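Local coordinates for protein fructose-bisphosphatase (Pyrococcus horikoshii, PDB 1VDW) that probably hydrolyses the 1-phosphate of fructose 1,6-bisphosphate, with magnesium as cofactor, as a homodimeric member of the inositol monophosphatase superfamily, at residues K4-R7 with K8-I11; R15-H19 with N20-L24; N52-I55 with S56-D60; G132-N136 with G137-K141. All coordinates share one frame; numbering follows the deposited sequence. Where two conformers were deposited one is given.

Interaction 1 of 4, residues K4-R7 with K8-I11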
loop_
_atom_site.group_PDB
_atom_site.type_symbol
_atom_site.label_atom_id
_atom_site.label_comp_id
_atom_site.label_asym_id
_atom_site.label_seq_id
_atom_site.Cartn_x
_atom_site.Cartn_y
_atom_site.Cartn_z
ATOM N N LYS A 4 -5.649 -6.324 -30.875
ATOM C CA LYS A 4 -6.877 -7.012 -30.488
ATOM C C LYS A 4 -6.637 -8.434 -29.976
ATOM O O LYS A 4 -7.218 -8.849 -28.971
ATOM C CB LYS A 4 -7.849 -7.057 -31.668
ATOM C CG LYS A 4 -9.172 -7.725 -31.341
ATOM C CD LYS A 4 -10.105 -7.745 -32.540
ATOM C CE LYS A 4 -11.431 -8.399 -32.185
ATOM N NZ LYS A 4 -12.371 -8.420 -33.340
ATOM N N THR A 5 -5.787 -9.185 -30.665
ATOM C CA THR A 5 -5.501 -10.552 -30.249
ATOM C C THR A 5 -4.720 -10.603 -28.933
ATOM O O THR A 5 -4.880 -11.533 -28.145
ATOM C CB THR A 5 -4.728 -11.320 -31.349
ATOM O OG1 THR A 5 -3.509 -10.635 -31.657
ATOM C CG2 THR A 5 -5.578 -11.426 -32.609
ATOM N N TRP A 6 -3.877 -9.603 -28.689
ATOM C CA TRP A 6 -3.114 -9.572 -27.447
ATOM C C TRP A 6 -4.037 -9.280 -26.268
ATOM O O TRP A 6 -3.825 -9.777 -25.161
ATOM C CB TRP A 6 -2.000 -8.525 -27.524
ATOM C CG TRP A 6 -0.884 -8.931 -28.437
ATOM C CD1 TRP A 6 -0.515 -8.325 -29.607
ATOM C CD2 TRP A 6 -0.016 -10.058 -28.276
ATOM N NE1 TRP A 6 0.529 -9.005 -30.181
ATOM C CE2 TRP A 6 0.860 -10.070 -29.386
ATOM C CE3 TRP A 6 0.115 -11.053 -27.299
ATOM C CZ2 TRP A 6 1.847 -11.049 -29.550
ATOM C CZ3 TRP A 6 1.100 -12.028 -27.462
ATOM C CH2 TRP A 6 1.955 -12.013 -28.579
ATOM N N ARG A 7 -5.070 -8.481 -26.506
ATOM C CA ARG A 7 -6.010 -8.159 -25.445
ATOM C C ARG A 7 -6.777 -9.418 -25.035
ATOM O O ARG A 7 -7.136 -9.587 -23.870
ATOM C CB ARG A 7 -6.953 -7.041 -25.903
ATOM C CG ARG A 7 -6.202 -5.771 -26.308
ATOM C CD ARG A 7 -7.126 -4.623 -26.677
ATOM N NE ARG A 7 -7.774 -4.026 -25.512
ATOM C CZ ARG A 7 -8.579 -2.970 -25.571
ATOM N NH1 ARG A 7 -8.835 -2.395 -26.740
ATOM N NH2 ARG A 7 -9.120 -2.481 -24.464
ATOM N N LYS A 8 -7.013 -10.311 -25.994
ATOM C CA LYS A 8 -7.707 -11.568 -25.709
ATOM C C LYS A 8 -6.811 -12.409 -24.798
ATOM O O LYS A 8 -7.278 -13.069 -23.869
ATOM C CB LYS A 8 -7.994 -12.318 -27.020
ATOM C CG LYS A 8 -8.754 -13.641 -26.878
ATOM C CD LYS A 8 -7.831 -14.830 -26.637
ATOM C CE LYS A 8 -8.615 -16.141 -26.616
ATOM N NZ LYS A 8 -7.737 -17.324 -26.389
ATOM N N ILE A 9 -5.512 -12.374 -25.068
ATOM C CA ILE A 9 -4.557 -13.116 -24.261
ATOM C C ILE A 9 -4.537 -12.572 -22.829
ATOM O O ILE A 9 -4.416 -13.336 -21.870
ATOM C CB ILE A 9 -3.146 -13.037 -24.883
ATOM C CG1 ILE A 9 -3.159 -13.739 -26.244
ATOM C CG2 ILE A 9 -2.120 -13.673 -23.953
ATOM C CD1 ILE A 9 -1.842 -13.716 -26.971
ATOM N N ALA A 10 -4.668 -11.257 -22.689
ATOM C CA ALA A 10 -4.675 -10.641 -21.364
ATOM C C ALA A 10 -5.825 -11.219 -20.542
ATOM O O ALA A 10 -5.670 -11.516 -19.355
ATOM C CB ALA A 10 -4.822 -9.131 -21.487
ATOM N N ILE A 11 -6.982 -11.385 -21.179
ATOM C CA ILE A 11 -8.134 -11.939 -20.483
ATOM C C ILE A 11 -7.891 -13.396 -20.088
ATOM O O ILE A 11 -8.274 -13.812 -18.998
ATOM C CB ILE A 11 -9.411 -11.843 -21.338
ATOM C CG1 ILE A 11 -9.694 -10.378 -21.673
ATOM C CG2 ILE A 11 -10.586 -12.466 -20.592
ATOM C CD1 ILE A 11 -9.809 -9.478 -20.469
#
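Trp6 O receives the amide of Ala10 at an N–O distance of 3.0 Å, and the next step along, Arg7 O, takes Ile11 N at 3.2 Å. Both bonds span four residues, as does the one from Ile9 N to Thr5 O, so residues 4-11 form two turns of alpha helix. The turn nearest the chain start is less firmly closed: Lys8 N shares its hydrogen between Lys4 O and Thr5 O, and each of these bonds is weak.

On the buried side, Trp6 and Ile9 stand next to each other and point the same way. The Trp6 ring system is directed by a chi1 of -72°, which sets CG opposite the carbonyl carbon. Ile9 brings CD1 against the six-membered ring, though how closely is doubtful, because Ile9 has two conformers. This helix, 3-20, is the first of the inositol monophosphatase fold and packs on strand 110-118 of the large sheet, next to helix 45-60, which rests on the same sheet. Its apolar residues suit that place: Trp6 and Ile9 meet Phe58 of the neighbouring helix, whereas Ala10, with only a methyl group, lets the backbone come close to Tyr113 and Phe115 of strand 110-118.

The polar ends turn elsewhere. Arg7 extends from CB and then bends at chi3 (74°), and its NH2 forms a salt bridge with Glu126. On the outer side Lys8 NZ pairs with Asp12, one helical turn on, and the Thr5 hydroxyl OG1 is hydrogen-bonded back to Ser2 O; long charged chains and a small hydroxyl are at home on this more exposed surface.

Interaction 2 of 4, residues R15-H19 with N20-L24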
loop_
_atom_site.group_PDB
_atom_site.type_symbol
_atom_site.label_atom_id
_atom_site.label_comp_id
_atom_site.label_asym_id
_atom_site.label_seq_id
_atom_site.Cartn_x
_atom_site.Cartn_y
_atom_site.Cartn_z
ATOM N N ARG A 15 -8.050 -14.763 -16.153
ATOM C CA ARG A 15 -8.744 -15.975 -15.739
ATOM C C ARG A 15 -7.805 -17.014 -15.132
ATOM O O ARG A 15 -8.112 -17.597 -14.090
ATOM C CB ARG A 15 -9.501 -16.563 -16.930
ATOM C CG ARG A 15 -10.634 -15.666 -17.391
ATOM C CD ARG A 15 -11.248 -16.145 -18.691
ATOM N NE ARG A 15 -12.406 -15.336 -19.050
ATOM C CZ ARG A 15 -12.954 -15.302 -20.259
ATOM N NH1 ARG A 15 -12.450 -16.034 -21.243
ATOM N NH2 ARG A 15 -14.010 -14.535 -20.481
ATOM N N ASP A 16 -6.663 -17.249 -15.770
ATOM C CA ASP A 16 -5.706 -18.218 -15.249
ATOM C C ASP A 16 -5.185 -17.775 -13.882
ATOM O O ASP A 16 -5.006 -18.595 -12.980
ATOM C CB ASP A 16 -4.531 -18.393 -16.216
ATOM C CG ASP A 16 -4.941 -19.042 -17.525
ATOM O OD1 ASP A 16 -5.854 -19.893 -17.503
ATOM O OD2 ASP A 16 -4.341 -18.713 -18.570
ATOM N N PHE A 17 -4.954 -16.474 -13.734
ATOM C CA PHE A 17 -4.451 -15.927 -12.482
ATOM C C PHE A 17 -5.460 -16.097 -11.352
ATOM O O PHE A 17 -5.117 -16.575 -10.271
ATOM C CB PHE A 17 -4.131 -14.443 -12.643
ATOM C CG PHE A 17 -3.446 -13.849 -11.451
ATOM C CD1 PHE A 17 -2.060 -13.822 -11.375
ATOM C CD2 PHE A 17 -4.186 -13.347 -10.385
ATOM C CE1 PHE A 17 -1.419 -13.305 -10.256
ATOM C CE2 PHE A 17 -3.552 -12.830 -9.260
ATOM C CZ PHE A 17 -2.168 -12.809 -9.197
ATOM N N ASP A 18 -6.704 -15.697 -11.592
ATOM C CA ASP A 18 -7.724 -15.821 -10.558
ATOM C C ASP A 18 -7.954 -17.273 -10.154
ATOM O O ASP A 18 -8.253 -17.563 -8.998
ATOM C CB ASP A 18 -9.057 -15.223 -11.018
ATOM C CG ASP A 18 -8.981 -13.729 -11.275
ATOM O OD1 ASP A 18 -8.069 -13.065 -10.739
ATOM O OD2 ASP A 18 -9.851 -13.218 -12.012
ATOM N N HIS A 19 -7.808 -18.191 -11.103
ATOM C CA HIS A 19 -8.042 -19.596 -10.807
ATOM C C HIS A 19 -6.896 -20.308 -10.102
ATOM O O HIS A 19 -7.126 -21.116 -9.203
ATOM C CB HIS A 19 -8.393 -20.348 -12.095
ATOM C CG HIS A 19 -8.681 -21.802 -11.885
ATOM N ND1 HIS A 19 -7.688 -22.738 -11.683
ATOM C CD2 HIS A 19 -9.853 -22.478 -11.821
ATOM C CE1 HIS A 19 -8.237 -23.926 -11.504
ATOM N NE2 HIS A 19 -9.549 -23.797 -11.583
ATOM N N ASN A 20 -5.666 -20.000 -10.496
ATOM C CA ASN A 20 -4.500 -20.659 -9.922
ATOM C C ASN A 20 -3.759 -19.895 -8.837
ATOM O O ASN A 20 -3.144 -20.504 -7.963
ATOM C CB ASN A 20 -3.516 -21.009 -11.036
ATOM C CG ASN A 20 -4.040 -22.094 -11.952
ATOM O OD1 ASN A 20 -4.027 -23.275 -11.602
ATOM N ND2 ASN A 20 -4.514 -21.700 -13.127
ATOM N N ILE A 21 -3.808 -18.569 -8.891
ATOM C CA ILE A 21 -3.098 -17.759 -7.914
ATOM C C ILE A 21 -3.940 -17.190 -6.776
ATOM O O ILE A 21 -3.570 -17.322 -5.612
ATOM C CB ILE A 21 -2.357 -16.584 -8.603
ATOM C CG1 ILE A 21 -1.370 -17.120 -9.644
ATOM C CG2 ILE A 21 -1.629 -15.749 -7.560
ATOM C CD1 ILE A 21 -0.273 -17.994 -9.069
ATOM N N MET A 22 -5.068 -16.561 -7.086
ATOM C CA MET A 22 -5.870 -15.971 -6.017
ATOM C C MET A 22 -6.307 -16.925 -4.903
ATOM O O MET A 22 -6.417 -16.511 -3.748
ATOM C CB MET A 22 -7.082 -15.231 -6.587
ATOM C CG MET A 22 -6.733 -13.899 -7.263
ATOM S SD MET A 22 -5.736 -12.774 -6.226
ATOM C CE MET A 22 -6.944 -12.243 -5.044
ATOM N N PRO A 23 -6.569 -18.206 -5.220
ATOM C CA PRO A 23 -6.976 -19.082 -4.117
ATOM C C PRO A 23 -5.850 -19.224 -3.094
ATOM O O PRO A 23 -6.066 -19.677 -1.970
ATOM C CB PRO A 23 -7.282 -20.402 -4.821
ATOM C CG PRO A 23 -7.769 -19.957 -6.164
ATOM C CD PRO A 23 -6.769 -18.877 -6.518
ATOM N N LEU A 24 -4.646 -18.829 -3.494
ATOM C CA LEU A 24 -3.482 -18.912 -2.625
ATOM C C LEU A 24 -3.348 -17.704 -1.700
ATOM O O LEU A 24 -2.570 -17.734 -0.747
ATOM C CB LEU A 24 -2.207 -19.068 -3.461
ATOM C CG LEU A 24 -2.072 -20.354 -4.284
ATOM C CD1 LEU A 24 -0.778 -20.314 -5.083
ATOM C CD2 LEU A 24 -2.089 -21.566 -3.359
#
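Phe17 carries the tight half of this contact, with its ring laid against Ile21 and its rim against Met22. Ile21 CB sits over the middle of the ring, 3.7 Å from the centroid, in a CH-pi contact that lies only 8° from the ring normal. The methyl CG2 of Ile21 adds a close touch at Phe17 CZ, 3.4 Å away. Met22 comes from another direction: its sulfur SD is at the ring edge, 3.7 Å from Phe17 CE2, a Met-aromatic contact. Phe17 reaches both because CG is placed opposite its own N (chi1 -173°), which tips the ring over the following turn. An alanine at Phe17 is likely to uncover one flank of Ile21 and deprive the Met22 sulfur of its aromatic partner.

Beneath the ring the helix is winding down into a 3-10 turn. Phe17 O takes two amides, Ile21 N at 2.8 Å and Met22 N at 3.2 Å, from opposite faces of its carbonyl plane. Asp16 O is also gripped twice, by the backbone N of Asn20 and by its side-chain ND2 at 3.1 Å. Pro23, which has no N–H to offer, rests its CG 3.3 Å from His19 O. This side is looser and more open to solvent; there the Asn20 amide brings its CG to the edge of the His19 ring, the two planes 63° apart.

Ile21 packs on Val46, Val49 and Ala50 of helix 45-60 and on Phe92 of helix 89-93. Phe17 adjoins Pro119 and Leu86, the latter a predicted magnesium-site residue, while Asp18 bonds Tyr117 of strand 110-118.

Interaction 3 of 4, residues N52-I55 with S56-D60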
loop_
_atom_site.group_PDB
_atom_site.type_symbol
_atom_site.label_atom_id
_atom_site.label_comp_id
_atom_site.label_asym_id
_atom_site.label_seq_id
_atom_site.Cartn_x
_atom_site.Cartn_y
_atom_site.Cartn_z
ATOM N N ASN A 52 4.599 -20.403 -14.056
ATOM C CA ASN A 52 4.153 -21.518 -14.889
ATOM C C ASN A 52 3.017 -21.167 -15.832
ATOM O O ASN A 52 3.080 -21.464 -17.024
ATOM C CB ASN A 52 3.706 -22.705 -14.027
ATOM C CG ASN A 52 4.865 -23.438 -13.389
ATOM O OD1 ASN A 52 6.005 -23.317 -13.824
ATOM N ND2 ASN A 52 4.569 -24.222 -12.357
ATOM N N ILE A 53 1.977 -20.540 -15.299
ATOM C CA ILE A 53 0.815 -20.194 -16.106
ATOM C C ILE A 53 1.045 -19.126 -17.169
ATOM O O ILE A 53 0.541 -19.246 -18.286
ATOM C CB ILE A 53 -0.372 -19.755 -15.214
ATOM C CG1 ILE A 53 0.022 -18.543 -14.368
ATOM C CG2 ILE A 53 -0.804 -20.911 -14.323
ATOM C CD1 ILE A 53 -1.094 -18.029 -13.478
ATOM N N ILE A 54 1.816 -18.097 -16.842
ATOM C CA ILE A 54 2.045 -17.020 -17.795
ATOM C C ILE A 54 3.187 -17.254 -18.783
ATOM O O ILE A 54 3.043 -16.974 -19.973
ATOM C CB ILE A 54 2.273 -15.682 -17.053
ATOM C CG1 ILE A 54 2.199 -14.519 -18.043
ATOM C CG2 ILE A 54 3.617 -15.699 -16.343
ATOM C CD1 ILE A 54 2.147 -13.160 -17.383
ATOM N N ILE A 55 4.315 -17.768 -18.307
ATOM C CA ILE A 55 5.444 -18.010 -19.197
ATOM C C ILE A 55 5.101 -19.050 -20.256
ATOM O O ILE A 55 5.421 -18.877 -21.433
ATOM C CB ILE A 55 6.687 -18.474 -18.411
ATOM C CG1 ILE A 55 7.117 -17.378 -17.431
ATOM C CG2 ILE A 55 7.819 -18.806 -19.373
ATOM C CD1 ILE A 55 7.405 -16.037 -18.087
ATOM N N SER A 56 4.443 -20.127 -19.839
ATOM C CA SER A 56 4.062 -21.182 -20.769
ATOM C C SER A 56 3.142 -20.611 -21.842
ATOM O O SER A 56 3.253 -20.953 -23.019
ATOM C CB SER A 56 3.346 -22.312 -20.025
ATOM O OG SER A 56 2.143 -21.852 -19.435
ATOM N N LYS A 57 2.240 -19.733 -21.424
ATOM C CA LYS A 57 1.289 -19.101 -22.330
ATOM C C LYS A 57 1.991 -18.437 -23.512
ATOM O O LYS A 57 1.664 -18.698 -24.671
ATOM C CB LYS A 57 0.472 -18.057 -21.563
ATOM C CG LYS A 57 -0.608 -17.363 -22.375
ATOM C CD LYS A 57 -1.768 -18.296 -22.686
ATOM C CE LYS A 57 -2.940 -17.529 -23.282
ATOM N NZ LYS A 57 -4.108 -18.409 -23.569
ATOM N N PHE A 58 2.966 -17.584 -23.218
ATOM C CA PHE A 58 3.697 -16.882 -24.263
ATOM C C PHE A 58 4.699 -17.764 -24.995
ATOM O O PHE A 58 4.919 -17.594 -26.195
ATOM C CB PHE A 58 4.392 -15.655 -23.670
ATOM C CG PHE A 58 3.434 -14.594 -23.208
ATOM C CD1 PHE A 58 2.660 -13.895 -24.127
ATOM C CD2 PHE A 58 3.276 -14.321 -21.855
ATOM C CE1 PHE A 58 1.738 -12.938 -23.709
ATOM C CE2 PHE A 58 2.356 -13.366 -21.423
ATOM C CZ PHE A 58 1.585 -12.673 -22.354
ATOM N N LYS A 59 5.299 -18.711 -24.283
ATOM C CA LYS A 59 6.261 -19.613 -24.904
ATOM C C LYS A 59 5.561 -20.426 -25.988
ATOM O O LYS A 59 6.082 -20.580 -27.093
ATOM C CB LYS A 59 6.867 -20.558 -23.862
ATOM C CG LYS A 59 7.906 -21.515 -24.428
ATOM C CD LYS A 59 8.469 -22.434 -23.356
ATOM C CE LYS A 59 9.479 -23.411 -23.940
ATOM N NZ LYS A 59 10.631 -22.712 -24.574
ATOM N N ASP A 60 4.372 -20.932 -25.668
ATOM C CA ASP A 60 3.601 -21.735 -26.612
ATOM C C ASP A 60 3.133 -20.937 -27.824
ATOM O O ASP A 60 2.817 -21.513 -28.864
ATOM C CB ASP A 60 2.390 -22.368 -25.918
ATOM C CG ASP A 60 2.787 -23.302 -24.789
ATOM O OD1 ASP A 60 3.915 -23.837 -24.824
ATOM O OD2 ASP A 60 1.963 -23.515 -23.874
#
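Ser56 turns its hydroxyl back along helix 45-60 onto the carbonyl of Asn52. OG lies between its own N and carbonyl carbon (chi1 63°), the crowded position, and from there donates to Asn52 O at 2.6 Å, lying in the carbonyl plane. The backbone bond to the same oxygen, from Ser56 N, is weak at 3.4 Å. With an alanine here, Asn52 O would probably lose the hydroxyl's short bond and keep from this turn just the weak one from the amide.

Two residues further along the helix the contact is apolar. Ile54 sends CG1 out opposite its N (chi1 -167°), which carries it across to CE2 of Phe58, a touch less certain because Ile54 has two conformers. Phe58 CD2 meanwhile passes 3.3 Å from Ile54 O. A branched chain and a flat ring suit this inner side, where Ile54 also meets Val101 and Val103 and Phe58 meets Trp6 and Ile13. Lys57 kinks at chi2 and carries NZ to a salt bridge with Asp12 of helix 3-20.

Lys59 N closes the turn on Ile55 O at 2.9 Å. Where the amide bonds are weak, other chemistry is at hand: the Ser56 hydroxyl also grips Asn52 O, and Ile54 packs on Phe58 beside the long bond from Phe58 N to Ile54 O.

Interaction 4 of 4, residues G132-N136 with G137-K141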
loop_
_atom_site.group_PDB
_atom_site.type_symbol
_atom_site.label_atom_id
_atom_site.label_comp_id
_atom_site.label_asym_id
_atom_site.label_seq_id
_atom_site.Cartn_x
_atom_site.Cartn_y
_atom_site.Cartn_z
ATOM N N GLY A 132 -3.903 5.247 -26.595
ATOM C CA GLY A 132 -4.156 5.728 -25.251
ATOM C C GLY A 132 -4.011 4.653 -24.194
ATOM O O GLY A 132 -3.706 3.500 -24.499
ATOM N N SER A 133 -4.203 5.051 -22.940
ATOM C CA SER A 133 -4.140 4.113 -21.825
ATOM C C SER A 133 -5.528 4.053 -21.227
ATOM O O SER A 133 -6.269 5.039 -21.256
ATOM C CB SER A 133 -3.114 4.554 -20.790
ATOM O OG SER A 133 -1.812 4.304 -21.290
ATOM N N TYR A 134 -5.873 2.892 -20.680
ATOM C CA TYR A 134 -7.205 2.667 -20.146
ATOM C C TYR A 134 -7.214 1.850 -18.864
ATOM O O TYR A 134 -6.264 1.123 -18.566
ATOM C CB TYR A 134 -8.034 1.900 -21.191
ATOM C CG TYR A 134 -8.071 2.551 -22.551
ATOM C CD1 TYR A 134 -9.132 3.379 -22.914
ATOM C CD2 TYR A 134 -7.022 2.382 -23.457
ATOM C CE1 TYR A 134 -9.147 4.028 -24.143
ATOM C CE2 TYR A 134 -7.027 3.028 -24.689
ATOM C CZ TYR A 134 -8.091 3.851 -25.023
ATOM O OH TYR A 134 -8.091 4.509 -26.234
ATOM N N LEU A 135 -8.300 1.993 -18.113
ATOM C CA LEU A 135 -8.541 1.220 -16.900
ATOM C C LEU A 135 -9.944 0.653 -17.106
ATOM O O LEU A 135 -10.923 1.404 -17.176
ATOM C CB LEU A 135 -8.516 2.089 -15.641
ATOM C CG LEU A 135 -8.982 1.348 -14.379
ATOM C CD1 LEU A 135 -8.161 0.086 -14.155
ATOM C CD2 LEU A 135 -8.872 2.271 -13.182
ATOM N N ASN A 136 -10.037 -0.665 -17.224
ATOM C CA ASN A 136 -11.312 -1.331 -17.457
ATOM C C ASN A 136 -12.045 -0.730 -18.653
ATOM O O ASN A 136 -13.274 -0.600 -18.657
ATOM C CB ASN A 136 -12.179 -1.304 -16.194
ATOM C CG ASN A 136 -11.603 -2.172 -15.094
ATOM O OD1 ASN A 136 -10.697 -2.967 -15.342
ATOM N ND2 ASN A 136 -12.125 -2.036 -13.881
ATOM N N GLY A 137 -11.276 -0.362 -19.671
ATOM C CA GLY A 137 -11.857 0.185 -20.883
ATOM C C GLY A 137 -12.107 1.680 -20.914
ATOM O O GLY A 137 -12.465 2.219 -21.962
ATOM N N GLU A 138 -11.935 2.352 -19.782
ATOM C CA GLU A 138 -12.150 3.795 -19.710
ATOM C C GLU A 138 -10.803 4.497 -19.846
ATOM O O GLU A 138 -9.832 4.114 -19.197
ATOM C CB GLU A 138 -12.785 4.174 -18.372
ATOM C CG GLU A 138 -14.011 3.357 -17.965
ATOM C CD GLU A 138 -15.161 3.460 -18.950
ATOM O OE1 GLU A 138 -15.377 4.559 -19.500
ATOM O OE2 GLU A 138 -15.862 2.445 -19.157
ATOM N N LYS A 139 -10.737 5.531 -20.673
ATOM C CA LYS A 139 -9.478 6.243 -20.858
ATOM C C LYS A 139 -8.971 6.884 -19.564
ATOM O O LYS A 139 -9.740 7.467 -18.797
ATOM C CB LYS A 139 -9.629 7.315 -21.943
ATOM C CG LYS A 139 -8.377 8.154 -22.153
ATOM C CD LYS A 139 -8.475 9.044 -23.386
ATOM C CE LYS A 139 -8.425 8.226 -24.666
ATOM N NZ LYS A 139 -8.412 9.088 -25.881
ATOM N N ILE A 140 -7.670 6.754 -19.317
ATOM C CA ILE A 140 -7.047 7.347 -18.139
ATOM C C ILE A 140 -5.901 8.248 -18.572
ATOM O O ILE A 140 -5.342 8.084 -19.655
ATOM C CB ILE A 140 -6.487 6.273 -17.156
ATOM C CG1 ILE A 140 -5.515 5.333 -17.876
ATOM C CG2 ILE A 140 -7.641 5.516 -16.508
ATOM C CD1 ILE A 140 -4.760 4.390 -16.940
ATOM N N LYS A 141 -5.563 9.211 -17.726
ATOM C CA LYS A 141 -4.463 10.124 -18.006
ATOM C C LYS A 141 -3.882 10.608 -16.691
ATOM O O LYS A 141 -4.547 10.556 -15.655
ATOM C CB LYS A 141 -4.941 11.326 -18.833
ATOM C CG LYS A 141 -6.004 12.178 -18.160
ATOM C CD LYS A 141 -6.496 13.269 -19.105
ATOM C CE LYS A 141 -7.634 14.079 -18.499
ATOM N NZ LYS A 141 -7.201 14.881 -17.321
HETATM O O HOH W 1 -4.779 7.805 -22.355
HETATM O O HOH W 2 -15.485 0.373 -17.403
#
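A beta hairpin with a two-residue, type I' turn joins strands 132-135 and 138-140, with Asn136 and Gly137 at its tip. Leu135 and Glu138 form the last antiparallel hydrogen-bonded pair: Leu135 N donates to Glu138 O at 2.8 Å, and Glu138 N returns a bond to Leu135 O, approaching well above that carbonyl's plane. Asparagine and glycine suit the tip because both turn positions need positive phi, and at Gly137 a CB would collide with Asn136 O.

Tyr134 and Lys139 make the non-hydrogen-bonded pair. The side chains diverge, yet the phenol ring still lies close against the partner backbone, its CD1 3.5 Å from Lys139 CA. Beyond them Ile140 N reaches Ser133 O at 2.9 Å. On the side shared by Ser133, Leu135 and Ile140, the branched Ile140 sets its CG2 3.6 Å from Leu135 CB.

Two waters finish the hairpin. One takes the hydrogen of Ser133 N and donates to Ile140 O, spanning the strands where they splay. The other donates to Asn136 O and to Glu138 OE2, at 2.7 Å each, with Glu138 folded back by a bend at chi2.

Strand 138-140 is the outermost of the large sheet in this chain. On the inward side Tyr134 bonds through its backbone to Glu126 of strand 123-128, and Asn136 in the turn bonds to Leu124. Leu135 and Ile140 pack on helix 175-184, while Ser133 OG bonds Ile208 O of helix 199-211.

How the interactions relate
Interactions 1 and 2 lie in series on helix 3-20, one near its start and the other where it ends, and interaction 3 belongs to the helix beside it. Phe58 joins interaction 3 to interaction 1 by packing on Trp6 and Ile9, and Ile53 joins it to interaction 2 by touching Ile21 and Asn20. All three are partly buried, with apolar groups between helices and sheet and polar chains outward; Lys8 and Lys57 even share Asp12. Interaction 4 is a surface hairpin on the sheet's edge, about 26 Å from interaction 3 between centres, and relies on cross-strand bonds and bridging waters more than on aromatic packing.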